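Local coordinates for protein-tyrosine-phosphatase (Shewanella sp., PDB 2Z72), which hydrolyses phosphotyrosine esters at low temperature, probably at a two-zinc centre of the calcineurin-like phosphoesterase type, at residues A234-K237 and S238-D242; F265-A268 and E269-I273; L126-M129 and Y130-Q134. All coordinates share one frame; numbering follows the deposited sequence. Where two conformers were deposited one is given.

Contact 1: A234-K237 and S238-D242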
loop_
_atom_site.group_PDB
_atom_site.type_symbol
_atom_site.label_atom_id
_atom_site.label_comp_id
_atom_site.label_asym_id
_atom_site.label_seq_id
_atom_site.Cartn_x
_atom_site.Cartn_y
_atom_site.Cartn_z
ATOM N N ALA A 234 -17.183 3.604 -7.943
ATOM C CA ALA A 234 -18.460 4.319 -7.906
ATOM C C ALA A 234 -18.188 5.809 -8.102
ATOM O O ALA A 234 -17.120 6.382 -7.856
ATOM C CB ALA A 234 -19.252 4.051 -6.627
ATOM N N SER A 235 -19.243 6.515 -8.584
ATOM C CA SER A 235 -19.150 7.972 -8.586
ATOM C C SER A 235 -19.095 8.557 -7.187
ATOM O O SER A 235 -19.606 7.987 -6.261
ATOM C CB SER A 235 -20.347 8.611 -9.318
ATOM O OG SER A 235 -21.543 8.385 -8.578
ATOM N N LYS A 236 -18.476 9.747 -7.131
ATOM C CA LYS A 236 -18.507 10.507 -5.867
ATOM C C LYS A 236 -19.945 10.706 -5.400
ATOM O O LYS A 236 -20.111 10.568 -4.187
ATOM C CB LYS A 236 -17.838 11.880 -5.994
ATOM C CG LYS A 236 -17.580 12.578 -4.655
ATOM C CD LYS A 236 -17.098 14.010 -4.865
ATOM C CE LYS A 236 -16.712 14.709 -3.598
ATOM N NZ LYS A 236 -15.278 14.523 -3.203
ATOM N N LYS A 237 -20.857 11.036 -6.301
ATOM C CA LYS A 237 -22.259 11.222 -5.886
ATOM C C LYS A 237 -22.755 9.981 -5.201
ATOM O O LYS A 237 -23.393 10.034 -4.153
ATOM C CB LYS A 237 -23.150 11.533 -7.088
ATOM C CG LYS A 237 -24.650 11.441 -6.875
ATOM C CD LYS A 237 -25.381 11.671 -8.211
ATOM C CE LYS A 237 -26.894 11.610 -7.940
ATOM N NZ LYS A 237 -27.371 12.958 -7.473
ATOM N N SER A 238 -22.513 8.821 -5.811
ATOM C CA SER A 238 -23.031 7.581 -5.216
ATOM C C SER A 238 -22.374 7.297 -3.868
ATOM O O SER A 238 -23.055 6.837 -2.953
ATOM C CB SER A 238 -22.819 6.348 -6.118
ATOM O OG SER A 238 -23.541 6.508 -7.359
ATOM N N LEU A 239 -21.051 7.538 -3.805
ATOM C CA LEU A 239 -20.333 7.265 -2.550
ATOM C C LEU A 239 -20.874 8.134 -1.426
ATOM O O LEU A 239 -21.043 7.736 -0.307
ATOM C CB LEU A 239 -18.822 7.477 -2.729
ATOM C CG LEU A 239 -18.090 6.490 -3.606
ATOM C CD1 LEU A 239 -16.630 6.802 -3.754
ATOM C CD2 LEU A 239 -18.188 5.058 -3.087
ATOM N N LYS A 240 -21.134 9.404 -1.756
ATOM C CA LYS A 240 -21.607 10.372 -0.809
ATOM C C LYS A 240 -23.046 10.059 -0.406
ATOM O O LYS A 240 -23.415 10.273 0.749
ATOM C CB LYS A 240 -21.516 11.803 -1.344
ATOM C CG LYS A 240 -20.089 12.321 -1.492
ATOM C CD LYS A 240 -19.518 12.764 -0.152
ATOM C CE LYS A 240 -18.068 13.276 -0.326
ATOM N NZ LYS A 240 -17.481 13.788 0.941
ATOM N N ALA A 241 -23.863 9.559 -1.302
ATOM C CA ALA A 241 -25.277 9.398 -1.012
ATOM C C ALA A 241 -25.559 8.158 -0.221
ATOM O O ALA A 241 -26.584 8.112 0.482
ATOM C CB ALA A 241 -26.115 9.342 -2.292
ATOM N N ASP A 242 -24.684 7.155 -0.323
ATOM C CA ASP A 242 -24.878 5.913 0.477
ATOM C C ASP A 242 -24.267 6.139 1.856
ATOM O O ASP A 242 -23.056 6.393 1.942
ATOM C CB ASP A 242 -24.303 4.703 -0.272
ATOM C CG ASP A 242 -24.591 3.409 0.465
ATOM O OD1 ASP A 242 -25.552 2.732 0.137
ATOM O OD2 ASP A 242 -23.892 3.099 1.441
HETATM O O HOH W 1 -21.903 5.314 -9.199
HETATM O O HOH W 2 -14.433 14.151 -0.433
#
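An N-cap and a hydrophobic staple, formed by S235 with S238 and by A234 with L239, start the short helix 236-241. S235 is the N-cap residue. Its OG sits between the backbone N and the carbonyl carbon (chi1 67°). From there it accepts from S238 N at 3.0 Å, a fairly straight bond of 159° at the hydrogen. This gives a partner to an amide of the first helical turn. A full capping box would add a direct return bond from the S238 side chain to S235 N. Here a water makes that link. It accepts from S235 N at 3.0 Å and lies 2.7 Å from S238 OG.

The staple joins A234, just before the cap, to L239, four places after the cap. A234 CB rests against L239 CD2 at 3.8 Å. The same leucine packs on L245 and F249 of helix 243-249, so it also faces the next helix. L239 N donates to S235 O at 2.9 Å. D242 follows the last turn of this helix and is the N-cap of helix 243-249, where its OD2 accepts from L245 N.

K236 and K240 are one turn apart on the exposed side. They run side by side and point the same way. K236 CE touches K240 CE at 3.8 Å, while K236 NZ stays 4.8 Å from K240 NZ. K240 also makes a cation-pi contact with F250. A second water bridges the two ammonium groups from one side. It accepts from K236 NZ at 2.9 Å and, weakly, from K240 NZ.

Contact 2: F265-A268 and E269-I273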
loop_
_atom_site.group_PDB
_atom_site.type_symbol
_atom_site.label_atom_id
_atom_site.label_comp_id
_atom_site.label_asym_id
_atom_site.label_seq_id
_atom_site.Cartn_x
_atom_site.Cartn_y
_atom_site.Cartn_z
ATOM N N PHE A 265 -7.837 12.688 21.694
ATOM C CA PHE A 265 -8.135 11.270 21.706
ATOM C C PHE A 265 -7.508 10.648 22.912
ATOM O O PHE A 265 -6.357 10.882 23.305
ATOM C CB PHE A 265 -7.542 10.652 20.430
ATOM C CG PHE A 265 -8.064 9.244 20.198
ATOM C CD1 PHE A 265 -7.225 8.178 20.377
ATOM C CD2 PHE A 265 -9.380 8.996 19.817
ATOM C CE1 PHE A 265 -7.609 6.852 20.168
ATOM C CE2 PHE A 265 -9.777 7.696 19.622
ATOM C CZ PHE A 265 -8.928 6.654 19.851
ATOM N N THR A 266 -8.346 9.816 23.551
ATOM C CA THR A 266 -7.901 9.276 24.818
ATOM C C THR A 266 -7.624 7.788 24.701
ATOM O O THR A 266 -8.210 7.086 23.881
ATOM C CB THR A 266 -8.973 9.434 25.903
ATOM O OG1 THR A 266 -10.246 8.959 25.414
ATOM C CG2 THR A 266 -9.231 10.898 26.170
ATOM N N GLU A 267 -6.676 7.344 25.538
ATOM C CA GLU A 267 -6.353 5.938 25.601
ATOM C C GLU A 267 -7.543 5.108 26.001
ATOM O O GLU A 267 -7.714 3.989 25.510
ATOM C CB GLU A 267 -5.215 5.749 26.576
ATOM C CG GLU A 267 -4.559 4.417 26.484
ATOM C CD GLU A 267 -3.140 4.280 27.000
ATOM O OE1 GLU A 267 -2.815 3.158 27.436
ATOM O OE2 GLU A 267 -2.350 5.254 26.923
ATOM N N ALA A 268 -8.376 5.584 26.878
ATOM C CA ALA A 268 -9.626 4.855 27.221
ATOM C C ALA A 268 -10.489 4.512 26.014
ATOM O O ALA A 268 -11.027 3.455 25.786
ATOM C CB ALA A 268 -10.417 5.653 28.236
ATOM N N GLU A 269 -10.624 5.426 25.102
ATOM C CA GLU A 269 -11.399 5.357 23.874
ATOM C C GLU A 269 -10.684 4.346 22.973
ATOM O O GLU A 269 -11.332 3.451 22.420
ATOM C CB GLU A 269 -11.530 6.678 23.104
ATOM C CG GLU A 269 -12.552 6.715 22.002
ATOM C CD GLU A 269 -13.033 7.675 20.988
ATOM O OE1 GLU A 269 -12.759 8.884 21.193
ATOM O OE2 GLU A 269 -13.694 7.189 19.986
ATOM N N LEU A 270 -9.353 4.453 22.923
ATOM C CA LEU A 270 -8.610 3.434 22.164
ATOM C C LEU A 270 -8.854 2.023 22.688
ATOM O O LEU A 270 -9.038 1.093 21.881
ATOM C CB LEU A 270 -7.124 3.799 22.198
ATOM C CG LEU A 270 -6.200 2.922 21.406
ATOM C CD1 LEU A 270 -6.534 2.955 19.904
ATOM C CD2 LEU A 270 -4.787 3.416 21.613
ATOM N N ASP A 271 -8.875 1.888 24.004
ATOM C CA ASP A 271 -9.099 0.580 24.583
ATOM C C ASP A 271 -10.406 -0.004 24.117
ATOM O O ASP A 271 -10.488 -1.212 23.889
ATOM C CB ASP A 271 -9.091 0.637 26.123
ATOM C CG ASP A 271 -7.714 0.894 26.674
ATOM O OD1 ASP A 271 -6.715 0.551 26.009
ATOM O OD2 ASP A 271 -7.684 1.377 27.847
ATOM N N THR A 272 -11.397 0.842 23.948
ATOM C CA THR A 272 -12.681 0.270 23.486
ATOM C C THR A 272 -12.568 -0.235 22.051
ATOM O O THR A 272 -13.215 -1.245 21.717
ATOM C CB THR A 272 -13.791 1.326 23.577
ATOM O OG1 THR A 272 -13.989 1.732 24.924
ATOM C CG2 THR A 272 -15.119 0.756 23.129
ATOM N N ILE A 273 -11.768 0.400 21.247
ATOM C CA ILE A 273 -11.573 -0.110 19.879
ATOM C C ILE A 273 -10.745 -1.362 19.851
ATOM O O ILE A 273 -11.059 -2.345 19.176
ATOM C CB ILE A 273 -11.016 1.051 19.030
ATOM C CG1 ILE A 273 -12.056 2.175 18.964
ATOM C CG2 ILE A 273 -10.524 0.507 17.705
ATOM C CD1 ILE A 273 -11.501 3.543 18.630
HETATM O O HOH W 3 -11.524 9.987 23.030
#
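E269 reaches back to F265 and T266, and each part of its side chain meets one of them. CB lies 3.4 Å from T266 O and 3.5 Å from T266 OG1. CG is anti to the backbone N (chi1 -167°), and this turns the chain back toward the phenylalanine. CG then touches F265 CE2 at 3.8 Å. CD comes closer to the same ring carbon, 3.5 Å from F265 CE2. The approach to the ring is oblique, with carboxylate and ring planes 45° apart. OE1 lies near F265 CE2 and CD2. It also accepts from a water, and that water in turn accepts from T266 N at 3.2 Å. OE2 is bonded to S212 OG.

These residues lead into helix 267-277, with T266 at the N-cap. The water bridge from T266 N to E269 OE1 takes the place of one direct bond of a capping box. The other half is not formed either: E269 N bonds weakly to T266 O. F265 and L270 form a hydrophobic staple across the cap. F265 CE1 meets L270 CB at 3.7 Å, and the two side chains cross at about a right angle. The F265 ring also meets Y260, and L270 packs on F296.

E267 and D271, one turn apart, both make salt bridges with K299 NZ, through OE1 and OD1, which probably eases their repulsion. E267 OE2 bonds to H297 ND1.

Contact 3: L126-M129 and Y130-Q134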
loop_
_atom_site.group_PDB
_atom_site.type_symbol
_atom_site.label_atom_id
_atom_site.label_comp_id
_atom_site.label_asym_id
_atom_site.label_seq_id
_atom_site.Cartn_x
_atom_site.Cartn_y
_atom_site.Cartn_z
ATOM N N LEU A 126 5.054 0.632 -7.845
ATOM C CA LEU A 126 3.988 -0.318 -8.118
ATOM C C LEU A 126 4.513 -1.622 -8.652
ATOM O O LEU A 126 4.155 -2.718 -8.177
ATOM C CB LEU A 126 2.979 0.329 -9.088
ATOM C CG LEU A 126 2.089 1.440 -8.517
ATOM C CD1 LEU A 126 1.406 2.174 -9.641
ATOM C CD2 LEU A 126 1.021 0.904 -7.567
ATOM N N TRP A 127 5.381 -1.559 -9.669
ATOM C CA TRP A 127 5.865 -2.805 -10.265
ATOM C C TRP A 127 6.788 -3.553 -9.313
ATOM O O TRP A 127 6.840 -4.787 -9.377
ATOM C CB TRP A 127 6.514 -2.561 -11.637
ATOM C CG TRP A 127 5.521 -2.220 -12.690
ATOM C CD1 TRP A 127 5.331 -1.053 -13.340
ATOM C CD2 TRP A 127 4.531 -3.140 -13.203
ATOM N NE1 TRP A 127 4.304 -1.174 -14.224
ATOM C CE2 TRP A 127 3.792 -2.437 -14.175
ATOM C CE3 TRP A 127 4.199 -4.488 -12.964
ATOM C CZ2 TRP A 127 2.750 -3.021 -14.880
ATOM C CZ3 TRP A 127 3.164 -5.062 -13.665
ATOM C CH2 TRP A 127 2.449 -4.341 -14.613
ATOM N N PHE A 128 7.546 -2.854 -8.490
ATOM C CA PHE A 128 8.346 -3.489 -7.490
ATOM C C PHE A 128 7.443 -4.240 -6.517
ATOM O O PHE A 128 7.733 -5.400 -6.185
ATOM C CB PHE A 128 9.206 -2.457 -6.749
ATOM C CG PHE A 128 9.902 -3.024 -5.531
ATOM C CD1 PHE A 128 10.983 -3.871 -5.634
ATOM C CD2 PHE A 128 9.441 -2.693 -4.281
ATOM C CE1 PHE A 128 11.594 -4.396 -4.513
ATOM C CE2 PHE A 128 10.055 -3.223 -3.150
ATOM C CZ PHE A 128 11.152 -4.058 -3.257
ATOM N N MET A 129 6.388 -3.609 -6.055
ATOM C CA MET A 129 5.488 -4.264 -5.082
ATOM C C MET A 129 4.743 -5.423 -5.712
ATOM O O MET A 129 4.470 -6.403 -4.999
ATOM C CB MET A 129 4.567 -3.237 -4.454
ATOM C CG MET A 129 5.227 -2.239 -3.521
ATOM S SD MET A 129 6.202 -2.979 -2.202
ATOM C CE MET A 129 4.917 -3.870 -1.340
ATOM N N TYR A 130 4.414 -5.341 -6.998
ATOM C CA TYR A 130 3.778 -6.449 -7.713
ATOM C C TYR A 130 4.725 -7.650 -7.721
ATOM O O TYR A 130 4.372 -8.779 -7.399
ATOM C CB TYR A 130 3.422 -5.934 -9.074
ATOM C CG TYR A 130 2.726 -6.861 -10.047
ATOM C CD1 TYR A 130 3.429 -7.857 -10.706
ATOM C CD2 TYR A 130 1.387 -6.753 -10.344
ATOM C CE1 TYR A 130 2.827 -8.718 -11.603
ATOM C CE2 TYR A 130 0.756 -7.570 -11.266
ATOM C CZ TYR A 130 1.498 -8.546 -11.893
ATOM O OH TYR A 130 0.948 -9.405 -12.844
ATOM N N GLN A 131 5.980 -7.417 -8.130
ATOM C CA GLN A 131 6.965 -8.490 -8.132
ATOM C C GLN A 131 7.156 -9.035 -6.713
ATOM O O GLN A 131 7.224 -10.261 -6.523
ATOM C CB GLN A 131 8.288 -7.976 -8.718
ATOM C CG GLN A 131 9.394 -8.975 -8.684
ATOM C CD GLN A 131 10.545 -8.431 -9.506
ATOM O OE1 GLN A 131 11.479 -7.857 -8.921
ATOM N NE2 GLN A 131 10.510 -8.575 -10.813
ATOM N N LEU A 132 7.238 -8.166 -5.712
ATOM C CA LEU A 132 7.473 -8.639 -4.338
ATOM C C LEU A 132 6.314 -9.492 -3.890
ATOM O O LEU A 132 6.510 -10.492 -3.152
ATOM C CB LEU A 132 7.671 -7.388 -3.479
ATOM C CG LEU A 132 8.415 -7.711 -2.205
ATOM C CD1 LEU A 132 9.920 -7.899 -2.499
ATOM C CD2 LEU A 132 8.234 -6.612 -1.187
ATOM N N ASP A 133 5.087 -9.127 -4.254
ATOM C CA ASP A 133 3.886 -9.911 -3.923
ATOM C C ASP A 133 4.067 -11.329 -4.412
ATOM O O ASP A 133 3.885 -12.319 -3.670
ATOM C CB ASP A 133 2.709 -9.146 -4.531
ATOM C CG ASP A 133 1.284 -9.548 -4.190
ATOM O OD1 ASP A 133 1.081 -10.568 -3.471
ATOM O OD2 ASP A 133 0.376 -8.843 -4.677
ATOM N N GLN A 134 4.435 -11.521 -5.685
ATOM C CA GLN A 134 4.646 -12.829 -6.242
ATOM C C GLN A 134 5.803 -13.549 -5.560
ATOM O O GLN A 134 5.679 -14.740 -5.226
ATOM C CB GLN A 134 4.854 -12.755 -7.757
ATOM C CG GLN A 134 5.043 -14.147 -8.352
ATOM C CD GLN A 134 3.794 -15.037 -8.253
ATOM O OE1 GLN A 134 2.828 -14.841 -8.948
ATOM N NE2 GLN A 134 3.756 -16.029 -7.402
#
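W127 and Y130 form a T-shaped (edge-to-face) pair on a buried side of helix 122-138. This is the helix of the beta-alpha-beta unit between strands 108-111 and 142-145. The six-membered ring of W127 turns its edge to one face of Y130. W127 CZ3 stands over the centre of the tyrosine ring, 3.9 Å above its plane. The planes are 61° apart and the ring centroids 5.1 Å. Y130 CG is anti to the backbone N (chi1 -179°), which lays the phenol beside the indole, pointing the same way.

Elsewhere on the helix, F128 and M129 pack on neighbouring elements. F128 meets L86, L87 and L90 of helix 83-92, and M129 meets M109 and M111 of strand 108-111.

Polar groups lie at the ends of the aromatic pair. W127 NE1 donates to P11 O, and Y130 OH is hydrogen-bonded to E186 OE1 and S56 N. With an alanine here in place of Y130, the W127 edge would probably lose the ring face it meets, and E186 OE1 and S56 N would lose their phenol partner.

Further along, D133 OD2 accepts from W190 NE1 and forms a salt bridge with K194. The backbone bonds continue through the whole segment. Y130 N donates to L126 O at 2.9 Å, and Q131 N to W127 O at 3.0 Å, the latter almost straight at 170°.

From the N terminus, contact 3 comes first, then contact 1, then contact 2. They run in series, so none nests in or crosses another. Each is local to a single helix and closes no loop longer than a helical turn. Contact 3 lies within helix 122-138, which links two parallel strands of the larger sheet. Contact 1 starts helix 236-241 at the surface and leads directly into helix 243-249. Contact 2 starts helix 267-277, which precedes strand 281-284 of the other sheet. Contacts 2 and 3 lie on opposite sides of the chain's centre, with their own centres 36 Å apart. The nearest atoms of contacts 1 and 3 are still about 18 Å apart.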